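Local coordinates for protein P43 (Trichuris muris, PDB 6QIX) that is secreted in abundance by the whipworm, binds to matrix and blocks the action of interleukin-13, at residues A[280-290]-A[333-343]. Numbering follows the deposited sequence.
Sequences ICTLDKINGSC and CKEVGDKCKCC. With NAG (2-acetamido-2-deoxy-beta-D-glucopyranose), chain H.
In a three-stranded antiparallel sheet, Cys-281 and Leu-283 of the edge strand 281-284 pair with Cys-342 and Cys-340 of the central strand 339-344, each pair exchanging two backbone hydrogen bonds. The straightest runs from Leu-283 N to Cys-340 O (2.9 Å, 175°). Leu-283 CD1 rests against Cys-342 SG at 3.9 Å, one half of the disulfide to Cys-333 that joins the two strands of the 333-343 hairpin. On the opposite face Lys-341, folded over at CG (chi2 -74°), brings its ammonium back beside Thr-282 and gives NZ to OG1 (2.9 Å). Ile-280 crosses the base of that lysine, CD1 lying 3.7 Å from Lys-341 CB. Past the strand, the chain turns back through a type I' turn whose Asn-287 carries an N-linked N-acetylglucosamine, and a near-perpendicular disulfide (chi3 -89°) from Cys-290 to Cys-340 ties the returning loop to the central strand. Lys-285, stretched out straight, reaches the end of the hairpin, where NZ meets Glu-335 OE2 of the strand from above the carboxylate plane in a salt bridge (2.5 Å) and bonds Gly-337 O of the type II' turn along a lone pair (3.1 Å). Asp-284 OD1 forms a second salt bridge with Lys-339 NZ, its exact length doubtful, while a water links Lys-285 N to Asp-338 O. Phe-292 of helix 292-310 packs on Leu-283 and Cys-340.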
ATOM      1  N   ILE A 280       4.891   4.070 -22.687  1.00 14.27           N
ATOM      2  CA  ILE A 280       5.916   3.323 -21.973  1.00 16.36           C
ATOM      3  C   ILE A 280       7.203   4.145 -21.885  1.00 16.79           C
ATOM      4  O   ILE A 280       7.535   4.946 -22.779  1.00 19.55           O
ATOM      5  CB  ILE A 280       6.128   1.961 -22.667  1.00 19.05           C
ATOM      6  CG1 ILE A 280       6.924   1.000 -21.798  1.00 16.42           C
ATOM      7  CG2 ILE A 280       6.718   2.154 -24.097  1.00 19.40           C
ATOM      8  CD1 ILE A 280       6.656  -0.459 -22.150  1.00 20.89           C
ATOM      9  N   CYS A 281       7.919   3.978 -20.769  1.00 16.35           N
ATOM     10  CA  CYS A 281       9.198   4.654 -20.566  1.00 16.19           C
ATOM     11  C   CYS A 281      10.279   3.917 -21.337  1.00 16.79           C
ATOM     12  O   CYS A 281      10.341   2.681 -21.274  1.00 19.95           O
ATOM     13  CB  CYS A 281       9.624   4.681 -19.091  1.00 16.73           C
ATOM     14  SG  CYS A 281       8.532   5.660 -18.000  1.00 19.17           S
ATOM     15  N   THR A 282      11.168   4.677 -22.010  1.00 17.81           N
ATOM     16  CA  THR A 282      12.383   4.101 -22.616  1.00 19.56           C
ATOM     17  C   THR A 282      13.619   4.626 -21.889  1.00 21.13           C
ATOM     18  O   THR A 282      13.901   5.819 -21.941  1.00 24.01           O
ATOM     19  CB  THR A 282      12.449   4.418 -24.109  1.00 20.80           C
ATOM     20  OG1 THR A 282      11.240   3.943 -24.713  1.00 22.66           O
ATOM     21  CG2 THR A 282      13.682   3.783 -24.756  1.00 21.70           C
ATOM     22  N   LEU A 283      14.349   3.722 -21.218  1.00 23.57           N
ATOM     23  CA  LEU A 283      15.582   4.028 -20.491  1.00 23.23           C
ATOM     24  C   LEU A 283      16.772   3.255 -21.050  1.00 23.51           C
ATOM     25  O   LEU A 283      16.622   2.134 -21.542  1.00 22.25           O
ATOM     26  CB  LEU A 283      15.454   3.650 -19.027  1.00 25.51           C
ATOM     27  CG  LEU A 283      14.229   4.181 -18.275  1.00 28.56           C
ATOM     28  CD1 LEU A 283      14.194   3.643 -16.878  1.00 29.56           C
ATOM     29  CD2 LEU A 283      14.209   5.686 -18.272  1.00 32.57           C
ATOM     30  N   ASP A 284      17.967   3.829 -20.899  1.00 25.70           N
ATOM     31  CA  ASP A 284      19.195   3.075 -21.147  1.00 28.70           C
ATOM     32  C   ASP A 284      19.431   2.012 -20.079  1.00 27.38           C
ATOM     33  O   ASP A 284      19.020   2.148 -18.929  1.00 27.44           O
ATOM     34  CB  ASP A 284      20.394   4.014 -21.189  1.00 35.92           C
ATOM     35  CG  ASP A 284      20.370   4.901 -22.396  1.00 43.53           C
ATOM     36  OD1 ASP A 284      20.125   4.376 -23.504  1.00 44.57           O
ATOM     37  OD2 ASP A 284      20.566   6.122 -22.233  1.00 50.17           O
ATOM     38  N   LYS A 285      20.111   0.937 -20.489  1.00 27.46           N
ATOM     39  CA  LYS A 285      20.515  -0.107 -19.560  1.00 29.70           C
ATOM     40  C   LYS A 285      21.574   0.437 -18.623  1.00 32.73           C
ATOM     41  O   LYS A 285      22.294   1.379 -18.956  1.00 34.24           O
ATOM     42  CB  LYS A 285      21.065  -1.319 -20.309  1.00 28.44           C
ATOM     43  CG  LYS A 285      20.069  -2.107 -21.070  1.00 27.16           C
ATOM     44  CD  LYS A 285      20.801  -3.059 -22.063  1.00 33.01           C
ATOM     45  CE  LYS A 285      19.865  -3.726 -23.036  1.00 39.08           C
ATOM     46  NZ  LYS A 285      20.528  -4.823 -23.830  1.00 41.69           N
ATOM     47  N   ILE A 286      21.639  -0.133 -17.425  1.00 34.69           N
ATOM     48  CA  ILE A 286      22.717   0.144 -16.476  1.00 38.86           C
ATOM     49  C   ILE A 286      23.385  -1.181 -16.132  1.00 42.31           C
ATOM     50  O   ILE A 286      22.708  -2.146 -15.758  1.00 41.63           O
ATOM     51  CB  ILE A 286      22.206   0.851 -15.205  1.00 44.01           C
ATOM     52  CG1 ILE A 286      21.430   2.117 -15.587  1.00 47.18           C
ATOM     53  CG2 ILE A 286      23.375   1.183 -14.269  1.00 46.99           C
ATOM     54  CD1 ILE A 286      22.257   3.401 -15.576  1.00 50.23           C
ATOM     55  N   ASN A 287      24.707  -1.237 -16.286  1.00 47.30           N
ATOM     56  CA  ASN A 287      25.459  -2.476 -16.067  1.00 50.67           C
ATOM     57  C   ASN A 287      24.899  -3.621 -16.911  1.00 50.10           C
ATOM     58  O   ASN A 287      24.854  -4.778 -16.482  1.00 50.59           O
ATOM     59  CB  ASN A 287      25.476  -2.849 -14.587  1.00 53.69           C
ATOM     60  CG  ASN A 287      26.466  -2.013 -13.781  1.00 59.63           C
ATOM     61  OD1 ASN A 287      27.493  -1.567 -14.293  1.00 61.55           O
ATOM     62  ND2 ASN A 287      26.149  -1.793 -12.511  1.00 62.94           N
ATOM     63  N   GLY A 288      24.444  -3.279 -18.120  1.00 47.01           N
ATOM     64  CA  GLY A 288      23.980  -4.254 -19.089  1.00 42.36           C
ATOM     65  C   GLY A 288      22.683  -4.932 -18.741  1.00 38.70           C
ATOM     66  O   GLY A 288      22.428  -6.054 -19.225  1.00 38.49           O
ATOM     67  N   SER A 289      21.845  -4.289 -17.928  0.56 33.09           N
ATOM     68  CA  SER A 289      20.596  -4.893 -17.501  0.56 29.98           C
ATOM     69  C   SER A 289      19.538  -3.824 -17.213  0.56 28.03           C
ATOM     70  O   SER A 289      19.813  -2.625 -17.146  0.56 26.62           O
ATOM     71  CB  SER A 289      20.803  -5.763 -16.258  0.56 30.38           C
ATOM     72  OG  SER A 289      20.576  -5.012 -15.090  0.56 30.25           O
ATOM     73  N   CYS A 290      18.311  -4.298 -17.036  1.00 26.77           N
ATOM     74  CA  CYS A 290      17.178  -3.455 -16.704  1.00 26.37           C
ATOM     75  C   CYS A 290      16.762  -3.659 -15.269  1.00 29.24           C
ATOM     76  O   CYS A 290      15.656  -3.301 -14.889  1.00 29.00           O
ATOM     77  CB  CYS A 290      16.013  -3.714 -17.653  1.00 29.96           C
ATOM     78  SG  CYS A 290      16.487  -3.264 -19.388  1.00 28.98           S
ATOM     79  N   CYS A 333      10.361  -3.530 -15.776  1.00 23.56           N
ATOM     80  CA  CYS A 333      10.897  -3.272 -17.102  1.00 24.86           C
ATOM     81  C   CYS A 333      11.090  -4.569 -17.884  1.00 26.34           C
ATOM     82  O   CYS A 333      11.345  -5.632 -17.313  1.00 27.42           O
ATOM     83  CB  CYS A 333      12.266  -2.563 -17.043  1.00 29.40           C
ATOM     84  SG  CYS A 333      12.359  -1.064 -16.067  1.00 33.04           S
ATOM     85  N   LYS A 334      10.919  -4.467 -19.195  1.00 23.10           N
ATOM     86  CA  LYS A 334      11.343  -5.482 -20.144  1.00 22.38           C
ATOM     87  C   LYS A 334      12.520  -4.943 -20.935  1.00 21.49           C
ATOM     88  O   LYS A 334      12.514  -3.792 -21.381  1.00 22.25           O
ATOM     89  CB  LYS A 334      10.214  -5.863 -21.102  1.00 27.69           C
ATOM     90  CG  LYS A 334       9.147  -6.700 -20.483  1.00 33.04           C
ATOM     91  CD  LYS A 334       8.268  -7.334 -21.558  1.00 33.66           C
ATOM     92  CE  LYS A 334       7.470  -8.469 -20.926  1.00 35.95           C
ATOM     93  NZ  LYS A 334       8.366  -9.578 -20.464  1.00 43.49           N
ATOM     94  N   GLU A 335      13.519  -5.791 -21.155  1.00 21.93           N
ATOM     95  CA  GLU A 335      14.644  -5.424 -22.003  1.00 22.48           C
ATOM     96  C   GLU A 335      14.244  -5.656 -23.457  1.00 24.20           C
ATOM     97  O   GLU A 335      13.835  -6.764 -23.805  1.00 22.58           O
ATOM     98  CB  GLU A 335      15.868  -6.274 -21.639  1.00 22.85           C
ATOM     99  CG  GLU A 335      17.150  -5.791 -22.281  1.00 25.39           C
ATOM    100  CD  GLU A 335      18.372  -6.524 -21.799  1.00 30.64           C
ATOM    101  OE1 GLU A 335      18.445  -6.894 -20.612  1.00 36.21           O
ATOM    102  OE2 GLU A 335      19.278  -6.683 -22.618  1.00 32.50           O
ATOM    103  N   VAL A 336      14.291  -4.609 -24.286  1.00 22.65           N
ATOM    104  CA  VAL A 336      13.899  -4.711 -25.688  1.00 24.65           C
ATOM    105  C   VAL A 336      15.031  -4.115 -26.498  1.00 26.11           C
ATOM    106  O   VAL A 336      15.310  -2.913 -26.412  1.00 25.29           O
ATOM    107  CB  VAL A 336      12.559  -4.017 -25.998  1.00 27.52           C
ATOM    108  CG1 VAL A 336      12.258  -4.220 -27.486  1.00 29.69           C
ATOM    109  CG2 VAL A 336      11.451  -4.603 -25.127  1.00 31.18           C
ATOM    110  N   GLY A 337      15.710  -4.959 -27.279  1.00 28.44           N
ATOM    111  CA  GLY A 337      16.901  -4.487 -27.950  1.00 30.84           C
ATOM    112  C   GLY A 337      17.915  -3.960 -26.961  1.00 32.85           C
ATOM    113  O   GLY A 337      18.267  -4.616 -25.982  1.00 36.07           O
ATOM    114  N   ASP A 338      18.419  -2.766 -27.224  0.56 32.90           N
ATOM    115  CA  ASP A 338      19.406  -2.136 -26.361  0.56 37.79           C
ATOM    116  C   ASP A 338      18.774  -1.251 -25.281  0.56 35.08           C
ATOM    117  O   ASP A 338      19.491  -0.506 -24.601  0.56 36.54           O
ATOM    118  CB  ASP A 338      20.358  -1.295 -27.209  0.56 44.97           C
ATOM    119  CG  ASP A 338      19.612  -0.348 -28.146  0.56 50.62           C
ATOM    120  OD1 ASP A 338      20.168   0.732 -28.446  0.56 56.10           O
ATOM    121  OD2 ASP A 338      18.473  -0.693 -28.576  0.56 47.79           O
ATOM    122  N   LYS A 339      17.464  -1.318 -25.098  1.00 30.74           N
ATOM    123  CA  LYS A 339      16.794  -0.394 -24.187  1.00 25.78           C
ATOM    124  C   LYS A 339      15.972  -1.117 -23.137  1.00 22.06           C
ATOM    125  O   LYS A 339      15.623  -2.269 -23.285  1.00 23.17           O
ATOM    126  CB  LYS A 339      15.861   0.569 -24.934  1.00 27.12           C
ATOM    127  CG  LYS A 339      16.546   1.406 -26.026  1.00 30.26           C
ATOM    128  CD  LYS A 339      17.492   2.414 -25.398  1.00 32.40           C
ATOM    129  CE  LYS A 339      18.128   3.324 -26.436  1.00 37.37           C
ATOM    130  NZ  LYS A 339      19.129   4.216 -25.773  1.00 41.91           N
ATOM    131  N   CYS A 340      15.593  -0.378 -22.092  1.00 19.71           N
ATOM    132  CA  CYS A 340      14.699  -0.865 -21.061  1.00 17.86           C
ATOM    133  C   CYS A 340      13.358  -0.189 -21.248  1.00 17.82           C
ATOM    134  O   CYS A 340      13.320   1.029 -21.310  1.00 21.17           O
ATOM    135  CB  CYS A 340      15.227  -0.516 -19.657  1.00 20.39           C
ATOM    136  SG  CYS A 340      16.863  -1.248 -19.323  1.00 24.49           S
ATOM    137  N   LYS A 341      12.275  -0.958 -21.302  1.00 17.07           N
ATOM    138  CA  LYS A 341      10.916  -0.437 -21.485  1.00 17.47           C
ATOM    139  C   LYS A 341      10.148  -0.649 -20.191  1.00 17.63           C
ATOM    140  O   LYS A 341       9.926  -1.796 -19.774  1.00 18.36           O
ATOM    141  CB  LYS A 341      10.236  -1.157 -22.643  1.00 18.78           C
ATOM    142  CG  LYS A 341      10.998  -1.007 -23.975  1.00 19.87           C
ATOM    143  CD  LYS A 341      10.828   0.418 -24.553  1.00 22.81           C
ATOM    144  CE  LYS A 341      11.539   0.480 -25.898  1.00 27.73           C
ATOM    145  NZ  LYS A 341      11.365   1.776 -26.560  1.00 30.11           N
ATOM    146  N   CYS A 342       9.751   0.447 -19.531  1.00 16.27           N
ATOM    147  CA  CYS A 342       9.354   0.361 -18.130  1.00 17.16           C
ATOM    148  C   CYS A 342       7.993   0.997 -17.885  1.00 14.55           C
ATOM    149  O   CYS A 342       7.666   2.029 -18.464  1.00 16.37           O
ATOM    150  CB  CYS A 342      10.375   1.050 -17.214  1.00 20.25           C
ATOM    151  SG  CYS A 342      12.082   0.439 -17.442  1.00 28.76           S
ATOM    152  N   CYS A 343       7.254   0.385 -16.972  1.00 16.17           N
ATOM    153  CA  CYS A 343       5.982   0.897 -16.475  1.00 16.40           C
ATOM    154  C   CYS A 343       5.918   0.789 -14.950  1.00 15.79           C
ATOM    155  O   CYS A 343       6.544  -0.082 -14.341  1.00 16.47           O
ATOM    156  CB  CYS A 343       4.777   0.090 -17.049  1.00 17.89           C
ATOM    157  SG  CYS A 343       4.765  -0.151 -18.834  1.00 22.68           S
TER
HETATM  158  C1  NAG H 406      26.964  -1.050 -11.578  1.00 64.40           C
HETATM  159  C2  NAG H 406      26.086  -0.720 -10.373  1.00 64.22           C
HETATM  160  C3  NAG H 406      26.916  -0.102  -9.241  1.00 62.95           C
HETATM  161  C4  NAG H 406      28.081  -1.012  -8.878  1.00 62.97           C
HETATM  162  C5  NAG H 406      28.922  -1.302 -10.122  1.00 63.07           C
HETATM  163  C6  NAG H 406      30.060  -2.269  -9.858  1.00 59.23           C
HETATM  164  C7  NAG H 406      25.052   1.487 -10.818  1.00 65.95           C
HETATM  165  C8  NAG H 406      23.776   2.196 -11.173  1.00 61.76           C
HETATM  166  N2  NAG H 406      24.976   0.149 -10.742  1.00 65.50           N
HETATM  167  O3  NAG H 406      26.093   0.094  -8.097  1.00 62.57           O
HETATM  168  O4  NAG H 406      28.886  -0.398  -7.877  1.00 63.98           O
HETATM  169  O5  NAG H 406      28.095  -1.877 -11.153  1.00 65.26           O
HETATM  170  O6  NAG H 406      29.778  -3.564 -10.363  1.00 60.19           O
HETATM  171  O7  NAG H 406      26.103   2.099 -10.620  1.00 67.83           O
HETATM  172  O   HOH W   1      21.025   0.882 -23.223  1.00 32.18           O
HETATM  173  O   HOH W   2      12.981  -4.426 -14.493  1.00 42.45           O